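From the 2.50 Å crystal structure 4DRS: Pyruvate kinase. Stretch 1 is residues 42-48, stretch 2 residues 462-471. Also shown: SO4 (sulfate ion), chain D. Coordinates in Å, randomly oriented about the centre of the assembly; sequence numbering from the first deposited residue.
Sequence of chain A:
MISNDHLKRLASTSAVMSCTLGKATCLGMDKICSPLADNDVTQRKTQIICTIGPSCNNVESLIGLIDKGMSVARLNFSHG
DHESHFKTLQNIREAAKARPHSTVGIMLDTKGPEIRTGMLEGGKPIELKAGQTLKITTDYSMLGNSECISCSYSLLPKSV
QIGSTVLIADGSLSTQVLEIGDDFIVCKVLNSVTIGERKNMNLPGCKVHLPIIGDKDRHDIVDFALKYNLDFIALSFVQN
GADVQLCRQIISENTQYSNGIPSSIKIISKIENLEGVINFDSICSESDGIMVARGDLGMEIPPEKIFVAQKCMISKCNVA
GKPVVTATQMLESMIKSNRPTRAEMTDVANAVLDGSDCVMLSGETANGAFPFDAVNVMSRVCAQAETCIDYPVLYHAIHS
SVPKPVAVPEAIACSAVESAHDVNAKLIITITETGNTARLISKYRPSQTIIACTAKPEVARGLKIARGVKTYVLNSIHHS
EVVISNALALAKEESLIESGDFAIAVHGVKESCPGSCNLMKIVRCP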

# COMPACT_ATOMS: atom_id res chain seq x y z
N THR A 42 24.16 17.86 -2.68
CA THR A 42 23.09 17.31 -3.56
C THR A 42 22.95 18.10 -4.87
O THR A 42 22.26 19.12 -4.94
CB THR A 42 21.73 17.19 -2.82
OG1 THR A 42 20.69 16.86 -3.76
CG2 THR A 42 21.36 18.49 -2.08
N GLN A 43 23.63 17.62 -5.90
CA GLN A 43 23.66 18.30 -7.20
C GLN A 43 22.52 17.88 -8.13
O GLN A 43 21.96 16.79 -7.99
CB GLN A 43 25.02 18.11 -7.88
CG GLN A 43 25.40 16.66 -8.16
CD GLN A 43 26.60 16.54 -9.08
OE1 GLN A 43 27.61 17.23 -8.91
NE2 GLN A 43 26.50 15.66 -10.08
N ARG A 44 22.20 18.76 -9.07
CA ARG A 44 21.14 18.54 -10.06
C ARG A 44 21.31 17.24 -10.86
O ARG A 44 22.41 16.88 -11.28
CB ARG A 44 21.07 19.75 -10.99
CG ARG A 44 20.16 19.58 -12.20
CD ARG A 44 20.23 20.78 -13.14
NE ARG A 44 21.59 21.28 -13.32
CZ ARG A 44 22.50 20.74 -14.12
NH1 ARG A 44 22.22 19.66 -14.83
NH2 ARG A 44 23.70 21.29 -14.20
N LYS A 45 20.20 16.54 -11.07
CA LYS A 45 20.20 15.26 -11.79
C LYS A 45 19.74 15.41 -13.23
O LYS A 45 20.30 14.79 -14.13
CB LYS A 45 19.33 14.23 -11.06
CG LYS A 45 19.89 13.79 -9.73
CD LYS A 45 18.90 12.90 -8.99
CE LYS A 45 19.37 12.63 -7.57
NZ LYS A 45 20.75 12.07 -7.56
N THR A 46 18.72 16.23 -13.43
CA THR A 46 18.18 16.48 -14.76
C THR A 46 19.23 17.16 -15.64
O THR A 46 19.83 18.16 -15.26
CB THR A 46 16.90 17.33 -14.69
OG1 THR A 46 16.00 16.74 -13.74
CG2 THR A 46 16.22 17.39 -16.06
N GLN A 47 19.44 16.58 -16.82
CA GLN A 47 20.41 17.09 -17.76
C GLN A 47 19.86 18.31 -18.49
O GLN A 47 18.64 18.46 -18.65
CB GLN A 47 20.80 16.00 -18.76
CG GLN A 47 21.30 14.71 -18.12
CD GLN A 47 22.73 14.79 -17.59
OE1 GLN A 47 23.33 15.86 -17.53
NE2 GLN A 47 23.27 13.64 -17.19
N ILE A 48 20.76 19.18 -18.93
CA ILE A 48 20.37 20.42 -19.60
C ILE A 48 20.98 20.49 -20.99
O ILE A 48 22.20 20.42 -21.15
CB ILE A 48 20.76 21.67 -18.77
CG1 ILE A 48 19.94 21.73 -17.48
CG2 ILE A 48 20.57 22.94 -19.59
CD1 ILE A 48 20.35 22.85 -16.54
N GLY A 462 27.47 10.11 -24.63
CA GLY A 462 26.18 9.48 -24.86
C GLY A 462 25.31 9.53 -23.62
O GLY A 462 24.09 9.64 -23.71
N LEU A 463 25.96 9.46 -22.45
CA LEU A 463 25.26 9.43 -21.17
C LEU A 463 24.79 10.81 -20.69
O LEU A 463 24.18 10.92 -19.62
CB LEU A 463 26.14 8.78 -20.10
CG LEU A 463 26.29 7.25 -20.15
CD1 LEU A 463 27.40 6.82 -19.21
CD2 LEU A 463 24.99 6.53 -19.80
N LYS A 464 25.05 11.84 -21.48
CA LYS A 464 24.72 13.20 -21.07
C LYS A 464 23.23 13.52 -21.20
O LYS A 464 22.81 14.63 -20.85
CB LYS A 464 25.59 14.23 -21.80
CG LYS A 464 27.08 14.15 -21.46
CD LYS A 464 27.36 13.84 -19.99
CE LYS A 464 27.00 14.99 -19.06
NZ LYS A 464 26.75 14.50 -17.67
N ILE A 465 22.45 12.56 -21.68
CA ILE A 465 21.00 12.69 -21.71
C ILE A 465 20.29 11.80 -20.67
O ILE A 465 19.06 11.78 -20.59
CB ILE A 465 20.41 12.41 -23.11
CG1 ILE A 465 20.94 11.08 -23.66
CG2 ILE A 465 20.69 13.59 -24.05
CD1 ILE A 465 20.05 10.47 -24.73
N ALA A 466 21.07 11.08 -19.87
CA ALA A 466 20.52 10.21 -18.83
C ALA A 466 20.52 10.93 -17.48
O ALA A 466 21.56 11.43 -17.04
CB ALA A 466 21.32 8.92 -18.74
N ARG A 467 19.35 10.98 -16.84
CA ARG A 467 19.20 11.68 -15.57
C ARG A 467 20.12 11.14 -14.49
O ARG A 467 20.25 9.91 -14.31
CB ARG A 467 17.75 11.65 -15.09
CG ARG A 467 17.51 12.55 -13.89
CD ARG A 467 16.21 12.25 -13.17
NE ARG A 467 15.07 12.92 -13.80
CZ ARG A 467 13.93 13.20 -13.17
NH1 ARG A 467 13.77 12.89 -11.89
NH2 ARG A 467 12.95 13.80 -13.83
N GLY A 468 20.77 12.06 -13.78
CA GLY A 468 21.59 11.74 -12.61
C GLY A 468 22.89 11.03 -12.88
O GLY A 468 23.49 10.47 -11.96
N VAL A 469 23.35 11.03 -14.13
CA VAL A 469 24.59 10.36 -14.49
C VAL A 469 25.73 11.35 -14.69
O VAL A 469 25.68 12.23 -15.55
CB VAL A 469 24.42 9.45 -15.73
CG1 VAL A 469 25.72 8.72 -16.05
CG2 VAL A 469 23.31 8.43 -15.52
N LYS A 470 26.76 11.21 -13.86
CA LYS A 470 28.01 11.92 -14.05
C LYS A 470 29.03 10.89 -14.53
O LYS A 470 28.95 9.73 -14.14
CB LYS A 470 28.45 12.58 -12.74
CG LYS A 470 29.79 13.31 -12.82
CD LYS A 470 30.13 14.03 -11.52
CE LYS A 470 31.43 14.82 -11.64
NZ LYS A 470 31.32 16.05 -12.47
N THR A 471 29.97 11.31 -15.37
CA THR A 471 30.92 10.37 -15.96
C THR A 471 32.39 10.67 -15.64
O THR A 471 32.82 11.82 -15.64
CB THR A 471 30.76 10.30 -17.49
OG1 THR A 471 30.93 11.61 -18.04
CG2 THR A 471 29.38 9.77 -17.87
S SO4 D . 29.93 15.39 -15.91
O1 SO4 D . 31.20 15.25 -15.16
O2 SO4 D . 28.82 15.66 -14.97
O3 SO4 D . 30.07 16.53 -16.85
O4 SO4 D . 29.67 14.13 -16.65
O HOH W 1 21.13 9.83 -9.82
O HOH W 2 25.50 15.69 -15.55

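Gln 47 carries the largest share of this contact: 111 Å² of it is covered by residues 462-471, out of 400 Å² buried on both sides together. Its CA-to-CB bond points toward the other stretch, and the m, m rotamer (chi1 -55°, chi2 -76°) folds the side chain so that its amide reaches the backbone of the turn. There NE2 donates twice. The bond from Gln 47 NE2 to Ala 466 O is short and nearly straight, 2.8 Å with an N-H...O angle of 166°; that from Gln 47 NE2 to Val 469 O is longer and more bent, 3.2 Å at 141°. A primary amide has two protons, so a single nitrogen can serve both carbonyls.

Those carbonyls belong to the first and last residues of a type II beta turn, Ala 466 to Val 469. The turn's own closing bond, Val 469 N to Ala 466 O, is weak at 3.4 Å, and the glutamine amide adds a second link between its ends. Lower down the side chain, Gln 47 CG lies 3.1 Å from Lys 464 O, a close approach of carbon to carbonyl. Water 2 accepts a hydrogen bond from Lys 464 NZ (2.7 Å) and lies 2.9 Å from Gln 47 OE1, within reach to donate to it, so it can link the two side chains through solvent. The same ammonium group bonds a sulfate ion, Lys 464 NZ to SO4 O4 at 3.1 Å, as befits a cation beside an anion.

The second centre is Lys 45 against Arg 467 and Gly 468, which lose 54, 56 and 38 Å² respectively. The backbones come closest in register here, with the CA atoms of Lys 45 and Gly 468 3.9 Å apart. Gly 468 N donates to Lys 45 O at 2.8 Å and 164°, the one backbone-to-backbone hydrogen bond between the stretches. The same oxygen receives a CA-H...O contact from Arg 467 CA, 3.6 Å with 135° at the hydrogen. Gly 468 has phi 71°, a positive value that favours glycine, and an ideal CB would sit 3.6 Å from Lys 45 CG. The lysine's end leads away from the other stretch, yet water 1 connects it back, accepting from Lys 45 NZ and donating to Gly 468 O, both at 3.2 Å.

Arg 467 contributes its aliphatic portion, with CG 3.8 Å from Lys 45 CB, while Thr 46 OG1 lies over one face of its guanidinium, 3.9 Å from Arg 467 NE.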